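PDB 6SUD: reducing-end xylose-releasing exo-oligoxylanase Rex8A from Paenibacillus barcinonensis, which hydrolyses xylooligosaccharides from their reducing ends, releasing xylose in the breakdown of xylan. Local coordinates for residues M99-G104 with Y109-C114; D128-F133 with R158-A163. The protein carries 1 engineered substitution. All blocks are in the same frame, centred on the assembly; numbering follows the deposited sequence.

How the contacts relate
Both contacts are buried, with centres about 12 Å apart. Contact 2 lies deeper, its centre about 13 Å from the centre of the chain against about 19 Å for contact 1. Contact 1 joins the loop after helix 85-99 to the chain entering strand 113-114, and backbone hydrogen bonds hold it. Contact 2 packs helix 127-144 on helix 153-170 and is small and apolar, with no hydrogen bond between its segments. The two also touch: Glu130 OE2 probably accepts a hydrogen bond from Phe110 N at 2.7 Å, and the rings of Phe110 and Phe133 pack together. Each includes a residue of the same xylose pocket, Trp112 in contact 1 and Asp128 in contact 2.

Contact 1. Residues M99-G104 with Y109-C114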
loop_
_atom_site.group_PDB
_atom_site.type_symbol
_atom_site.label_atom_id
_atom_site.label_comp_id
_atom_site.label_asym_id
_atom_site.label_seq_id
_atom_site.Cartn_x
_atom_site.Cartn_y
_atom_site.Cartn_z
ATOM N N MET A 99 -8.946 -17.141 2.995
ATOM C CA MET A 99 -8.139 -16.691 1.829
ATOM C C MET A 99 -6.802 -17.433 1.737
ATOM O O MET A 99 -6.386 -17.698 0.587
ATOM C CB MET A 99 -7.922 -15.180 1.881
ATOM C CG MET A 99 -9.246 -14.427 1.852
ATOM S SD MET A 99 -8.997 -12.654 1.928
ATOM C CE MET A 99 -9.005 -12.236 0.185
ATOM N N GLN A 100 -6.150 -17.750 2.860
ATOM C CA GLN A 100 -4.783 -18.344 2.840
ATOM C C GLN A 100 -4.883 -19.810 2.406
ATOM O O GLN A 100 -5.658 -20.561 3.010
ATOM C CB GLN A 100 -4.069 -18.254 4.190
ATOM C CG GLN A 100 -2.578 -18.580 4.103
ATOM C CD GLN A 100 -1.839 -18.348 5.399
ATOM O OE1 GLN A 100 -2.365 -18.590 6.491
ATOM N NE2 GLN A 100 -0.605 -17.877 5.281
ATOM N N HIS A 101 -4.095 -20.189 1.403
ATOM C CA HIS A 101 -3.985 -21.575 0.878
ATOM C C HIS A 101 -3.211 -22.462 1.862
ATOM O O HIS A 101 -2.140 -22.039 2.332
ATOM C CB HIS A 101 -3.299 -21.564 -0.486
ATOM C CG HIS A 101 -4.103 -20.933 -1.568
ATOM N ND1 HIS A 101 -5.218 -21.546 -2.115
ATOM C CD2 HIS A 101 -3.947 -19.765 -2.229
ATOM C CE1 HIS A 101 -5.715 -20.778 -3.064
ATOM N NE2 HIS A 101 -4.955 -19.677 -3.157
ATOM N N THR A 102 -3.707 -23.674 2.124
ATOM C CA THR A 102 -3.052 -24.638 3.049
ATOM C C THR A 102 -2.224 -25.663 2.263
ATOM O O THR A 102 -1.380 -26.327 2.899
ATOM C CB THR A 102 -4.071 -25.321 3.968
ATOM O OG1 THR A 102 -5.003 -26.046 3.169
ATOM C CG2 THR A 102 -4.812 -24.337 4.843
ATOM N N GLU A 103 -2.446 -25.785 0.950
ATOM C CA GLU A 103 -1.743 -26.777 0.089
ATOM C C GLU A 103 -1.620 -26.257 -1.345
ATOM O O GLU A 103 -2.322 -25.291 -1.704
ATOM C CB GLU A 103 -2.469 -28.128 0.110
ATOM C CG GLU A 103 -3.760 -28.172 -0.689
ATOM C CD GLU A 103 -5.003 -27.615 -0.016
ATOM O OE1 GLU A 103 -4.861 -26.945 1.025
ATOM O OE2 GLU A 103 -6.113 -27.845 -0.543
ATOM N N GLY A 104 -0.767 -26.916 -2.130
ATOM C CA GLY A 104 -0.693 -26.759 -3.592
ATOM C C GLY A 104 0.272 -25.663 -3.980
ATOM O O GLY A 104 1.068 -25.238 -3.118
ATOM N N TYR A 109 0.271 -18.516 0.454
ATOM C CA TYR A 109 -0.260 -17.307 -0.238
ATOM C C TYR A 109 -1.762 -17.168 0.045
ATOM O O TYR A 109 -2.404 -18.112 0.560
ATOM C CB TYR A 109 -0.037 -17.371 -1.753
ATOM C CG TYR A 109 1.389 -17.363 -2.250
ATOM C CD1 TYR A 109 2.446 -16.885 -1.490
ATOM C CD2 TYR A 109 1.664 -17.772 -3.543
ATOM C CE1 TYR A 109 3.735 -16.842 -1.998
ATOM C CE2 TYR A 109 2.944 -17.747 -4.063
ATOM C CZ TYR A 109 3.985 -17.267 -3.290
ATOM O OH TYR A 109 5.251 -17.229 -3.807
ATOM N N PHE A 110 -2.317 -16.003 -0.301
ATOM C CA PHE A 110 -3.751 -15.650 -0.122
ATOM C C PHE A 110 -4.397 -15.523 -1.498
ATOM O O PHE A 110 -3.783 -14.907 -2.386
ATOM C CB PHE A 110 -3.892 -14.344 0.657
ATOM C CG PHE A 110 -3.263 -14.400 2.026
ATOM C CD1 PHE A 110 -1.894 -14.249 2.182
ATOM C CD2 PHE A 110 -4.040 -14.662 3.144
ATOM C CE1 PHE A 110 -1.312 -14.329 3.440
ATOM C CE2 PHE A 110 -3.462 -14.733 4.401
ATOM C CZ PHE A 110 -2.098 -14.560 4.544
ATOM N N ALA A 111 -5.552 -16.148 -1.680
ATOM C CA ALA A 111 -6.391 -16.003 -2.892
ATOM C C ALA A 111 -6.723 -14.513 -3.032
ATOM O O ALA A 111 -7.052 -13.893 -2.012
ATOM C CB ALA A 111 -7.628 -16.862 -2.764
ATOM N N TRP A 112 -6.515 -13.918 -4.201
ATOM C CA TRP A 112 -6.465 -12.435 -4.283
ATOM C C TRP A 112 -7.862 -11.861 -4.017
ATOM O O TRP A 112 -7.946 -10.706 -3.597
ATOM C CB TRP A 112 -5.870 -11.930 -5.599
ATOM C CG TRP A 112 -6.739 -12.000 -6.817
ATOM C CD1 TRP A 112 -6.824 -13.039 -7.694
ATOM C CD2 TRP A 112 -7.579 -10.959 -7.360
ATOM N NE1 TRP A 112 -7.668 -12.733 -8.725
ATOM C CE2 TRP A 112 -8.153 -11.465 -8.544
ATOM C CE3 TRP A 112 -7.923 -9.669 -6.945
ATOM C CZ2 TRP A 112 -9.041 -10.724 -9.325
ATOM C CZ3 TRP A 112 -8.797 -8.935 -7.713
ATOM C CH2 TRP A 112 -9.333 -9.454 -8.894
ATOM N N HIS A 113 -8.932 -12.617 -4.249
ATOM C CA HIS A 113 -10.291 -12.093 -3.970
ATOM C C HIS A 113 -11.258 -13.233 -3.673
ATOM O O HIS A 113 -11.030 -14.354 -4.131
ATOM C CB HIS A 113 -10.749 -11.128 -5.080
ATOM C CG HIS A 113 -11.273 -11.761 -6.326
ATOM N ND1 HIS A 113 -12.330 -11.222 -7.039
ATOM C CD2 HIS A 113 -10.874 -12.847 -7.019
ATOM C CE1 HIS A 113 -12.583 -11.979 -8.088
ATOM N NE2 HIS A 113 -11.683 -12.960 -8.117
ATOM N N CYS A 114 -12.303 -12.922 -2.919
ATOM C CA CYS A 114 -13.375 -13.876 -2.555
ATOM C C CYS A 114 -14.688 -13.111 -2.434
ATOM O O CYS A 114 -14.670 -11.862 -2.374
ATOM C CB CYS A 114 -13.045 -14.629 -1.268
ATOM S SG CYS A 114 -12.869 -13.584 0.203
#
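Gln100 and Phe110 face each other as a non-hydrogen-bonded antiparallel pair, with CA atoms 4.1 Å apart. A backbone bond lies on either side of the pair. Ala111 N gives a nearly straight bond to Met99 O (2.9 Å, 171° at the hydrogen). His101 N gives the other to Tyr109 O at 2.8 Å. Each acceptor also takes a CA-H contact: Phe110 CA lies 3.4 Å from Met99 O, and Gln100 CA comes near Tyr109 O.

Gln100 extends over one face of the Phe110 ring. With CG anti to the backbone N (chi1 -168°), its chain runs across the ring, CG sits 4.2 Å from the ring centroid, and the amide plane is only 14° from the ring plane. The amide NE2 is satisfied by Asp108 O. Met99 CB meets the edge of the same ring, at CD2. Were Phe110 an alanine, the Gln100 chain would probably lose the ring it lies on, and a gap would be likely to open beside Met99 CB. Farther along, Met99 CG touches Cys114 SG at 4.1 Å.

Several other polar atoms find partners outside the two segments. His101 NE2 is bonded to Pro123 O, Tyr109 OH to Asp174 O and His113 ND1 to Asp66 OD2, and Phe110 N has its probable partner in Glu130. A single antiparallel bridge leads into the three-stranded sheet of this family 8 hydrolase, where Trp112 lines the xylose pocket.

Contact 2. Residues D128-F133 with R158-A163; sequences DGEEFF and RKILHA. With XYP (beta-D-xylopyranose), chain K.
Glu130 and Phe133 of helix 127-144 both pack on Ile160 of helix 153-170, while Asp128, at the start of the segment, faces the bound xylose. Asp128 OD2 accepts a hydrogen bond from xylose O3 at 2.6 Å. Its other oxygen, OD1, lies alongside xylose C4 at 3.5 Å. CG stands between the backbone N and the carbonyl carbon (chi1 58°), which directs the carboxylate to the sugar. Glu70, Asp265 and Arg268 also hydrogen-bond this xylose. Gly129 follows, and its carbonyl oxygen receives Phe133 N at 2.9 Å, the regular helical bond of this turn.

Glu130 makes the first touch across the contact. Its CG lies 3.8 Å from Ile160 CG2, and the two side chains cross at about a right angle. The same methyl rests against the backbone oxygen of Glu130. The bend at chi2 (69°) turns the carboxylate off from the isoleucine, to the side where Phe110 lies. The apolar part of the side chain thus packs between helices, while its buried carboxylate probably takes a backbone N-H.

Helices packed in this way are the framework of the (alpha/alpha)6 barrel of glycoside hydrolase family 8. Segment 128-133 also packs on helix 69-81, where the Phe133 ring meets Met72 and Met76. That helix carries Glu70, the inferred proton donor; this is consistent with an inner helix backed by an outer one.

The CB of Glu131 points away from helix 153-170, and its OE1 is bonded to Tyr203 OH. At Phe133, CB points toward helix 153-170 and touches Ile160 CD1 at 3.8 Å.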
loop_
_atom_site.group_PDB
_atom_site.type_symbol
_atom_site.label_atom_id
_atom_site.label_comp_id
_atom_site.label_asym_id
_atom_site.label_seq_id
_atom_site.Cartn_x
_atom_site.Cartn_y
_atom_site.Cartn_z
ATOM N N ASP A 128 1.084 -7.583 -3.631
ATOM C CA ASP A 128 0.964 -6.368 -2.776
ATOM C C ASP A 128 0.124 -6.708 -1.540
ATOM O O ASP A 128 0.234 -5.991 -0.503
ATOM C CB ASP A 128 0.397 -5.152 -3.509
ATOM C CG ASP A 128 -0.971 -5.340 -4.139
ATOM O OD1 ASP A 128 -1.323 -6.499 -4.505
ATOM O OD2 ASP A 128 -1.676 -4.308 -4.283
ATOM N N GLY A 129 -0.706 -7.742 -1.634
ATOM C CA GLY A 129 -1.441 -8.266 -0.470
ATOM C C GLY A 129 -0.478 -8.870 0.537
ATOM O O GLY A 129 -0.400 -8.376 1.678
ATOM N N GLU A 130 0.266 -9.888 0.111
ATOM C CA GLU A 130 1.237 -10.634 0.958
ATOM C C GLU A 130 2.191 -9.668 1.679
ATOM O O GLU A 130 2.368 -9.804 2.894
ATOM C CB GLU A 130 2.008 -11.662 0.116
ATOM C CG GLU A 130 1.293 -13.003 -0.050
ATOM C CD GLU A 130 0.025 -13.035 -0.894
ATOM O OE1 GLU A 130 -0.402 -11.979 -1.372
ATOM O OE2 GLU A 130 -0.516 -14.120 -1.108
ATOM N N GLU A 131 2.778 -8.700 0.990
ATOM C CA GLU A 131 3.796 -7.826 1.631
ATOM C C GLU A 131 3.149 -6.903 2.675
ATOM O O GLU A 131 3.778 -6.654 3.700
ATOM C CB GLU A 131 4.589 -7.065 0.578
ATOM C CG GLU A 131 3.758 -6.112 -0.234
ATOM C CD GLU A 131 4.563 -5.480 -1.342
ATOM O OE1 GLU A 131 5.804 -5.549 -1.270
ATOM O OE2 GLU A 131 3.943 -4.964 -2.286
ATOM N N PHE A 132 1.909 -6.446 2.484
ATOM C CA PHE A 132 1.219 -5.660 3.543
ATOM C C PHE A 132 0.803 -6.563 4.701
ATOM O O PHE A 132 0.880 -6.098 5.842
ATOM C CB PHE A 132 -0.012 -4.914 3.035
ATOM C CG PHE A 132 0.257 -3.487 2.635
ATOM C CD1 PHE A 132 0.820 -3.201 1.403
ATOM C CD2 PHE A 132 -0.118 -2.425 3.449
ATOM C CE1 PHE A 132 1.059 -1.891 1.016
ATOM C CE2 PHE A 132 0.106 -1.113 3.054
ATOM C CZ PHE A 132 0.689 -0.849 1.830
ATOM N N PHE A 133 0.308 -7.770 4.429
ATOM C CA PHE A 133 -0.078 -8.709 5.512
ATOM C C PHE A 133 1.140 -8.877 6.420
ATOM O O PHE A 133 1.050 -8.678 7.641
ATOM C CB PHE A 133 -0.525 -10.068 4.972
ATOM C CG PHE A 133 -1.947 -10.203 4.481
ATOM C CD1 PHE A 133 -3.025 -9.796 5.248
ATOM C CD2 PHE A 133 -2.212 -10.850 3.284
ATOM C CE1 PHE A 133 -4.320 -9.992 4.799
ATOM C CE2 PHE A 133 -3.516 -11.040 2.829
ATOM C CZ PHE A 133 -4.568 -10.618 3.604
ATOM N N ARG A 158 6.418 -14.431 9.089
ATOM C CA ARG A 158 7.638 -15.145 8.617
ATOM C C ARG A 158 7.247 -16.264 7.657
ATOM O O ARG A 158 7.980 -16.486 6.684
ATOM C CB ARG A 158 8.435 -15.695 9.798
ATOM C CG ARG A 158 9.242 -14.612 10.492
ATOM C CD ARG A 158 9.853 -15.053 11.802
ATOM N NE ARG A 158 10.812 -14.066 12.273
ATOM C CZ ARG A 158 11.507 -14.166 13.397
ATOM N NH1 ARG A 158 11.345 -15.224 14.181
ATOM N NH2 ARG A 158 12.355 -13.209 13.732
ATOM N N LYS A 159 6.133 -16.927 7.944
ATOM C CA LYS A 159 5.528 -17.973 7.080
ATOM C C LYS A 159 5.159 -17.396 5.705
ATOM O O LYS A 159 5.460 -18.042 4.689
ATOM C CB LYS A 159 4.287 -18.518 7.780
ATOM C CG LYS A 159 3.526 -19.601 7.048
ATOM C CD LYS A 159 2.359 -20.091 7.878
ATOM C CE LYS A 159 1.376 -20.909 7.081
ATOM N NZ LYS A 159 0.490 -21.677 7.981
ATOM N N ILE A 160 4.489 -16.240 5.672
ATOM C CA ILE A 160 4.124 -15.567 4.390
ATOM C C ILE A 160 5.413 -15.267 3.613
ATOM O O ILE A 160 5.505 -15.655 2.425
ATOM C CB ILE A 160 3.284 -14.298 4.642
ATOM C CG1 ILE A 160 1.980 -14.634 5.365
ATOM C CG2 ILE A 160 3.045 -13.556 3.329
ATOM C CD1 ILE A 160 1.132 -13.425 5.729
ATOM N N LEU A 161 6.389 -14.609 4.245
ATOM C CA LEU A 161 7.606 -14.122 3.542
ATOM C C LEU A 161 8.498 -15.316 3.165
ATOM O O LEU A 161 9.200 -15.217 2.145
ATOM C CB LEU A 161 8.359 -13.118 4.418
ATOM C CG LEU A 161 7.678 -11.767 4.633
ATOM C CD1 LEU A 161 8.630 -10.805 5.324
ATOM C CD2 LEU A 161 7.192 -11.173 3.318
ATOM N N HIS A 162 8.469 -16.406 3.932
ATOM C CA HIS A 162 9.147 -17.673 3.532
ATOM C C HIS A 162 8.610 -18.142 2.171
ATOM O O HIS A 162 9.429 -18.391 1.260
ATOM C CB HIS A 162 8.980 -18.784 4.568
ATOM C CG HIS A 162 9.576 -20.060 4.082
ATOM N ND1 HIS A 162 10.934 -20.249 4.046
ATOM C CD2 HIS A 162 9.018 -21.175 3.556
ATOM C CE1 HIS A 162 11.196 -21.437 3.543
ATOM N NE2 HIS A 162 10.038 -22.023 3.225
ATOM N N ALA A 163 7.285 -18.268 2.034
ATOM C CA ALA A 163 6.635 -18.718 0.783
ATOM C C ALA A 163 6.965 -17.715 -0.334
ATOM O O ALA A 163 7.303 -18.144 -1.446
ATOM C CB ALA A 163 5.158 -18.898 0.995
HETATM O O1 XYP K . -7.437 -5.014 -8.706
HETATM C C1 XYP K . -6.295 -5.503 -7.966
HETATM C C2 XYP K . -5.264 -4.421 -7.636
HETATM C C3 XYP K . -4.025 -5.003 -6.967
HETATM C C4 XYP K . -4.414 -6.243 -6.172
HETATM C C5 XYP K . -5.847 -6.089 -5.674
HETATM O O2 XYP K . -4.901 -3.667 -8.799
HETATM O O3 XYP K . -3.443 -3.970 -6.155
HETATM O O4 XYP K . -4.320 -7.392 -7.019
HETATM O O5 XYP K . -6.789 -6.054 -6.745
#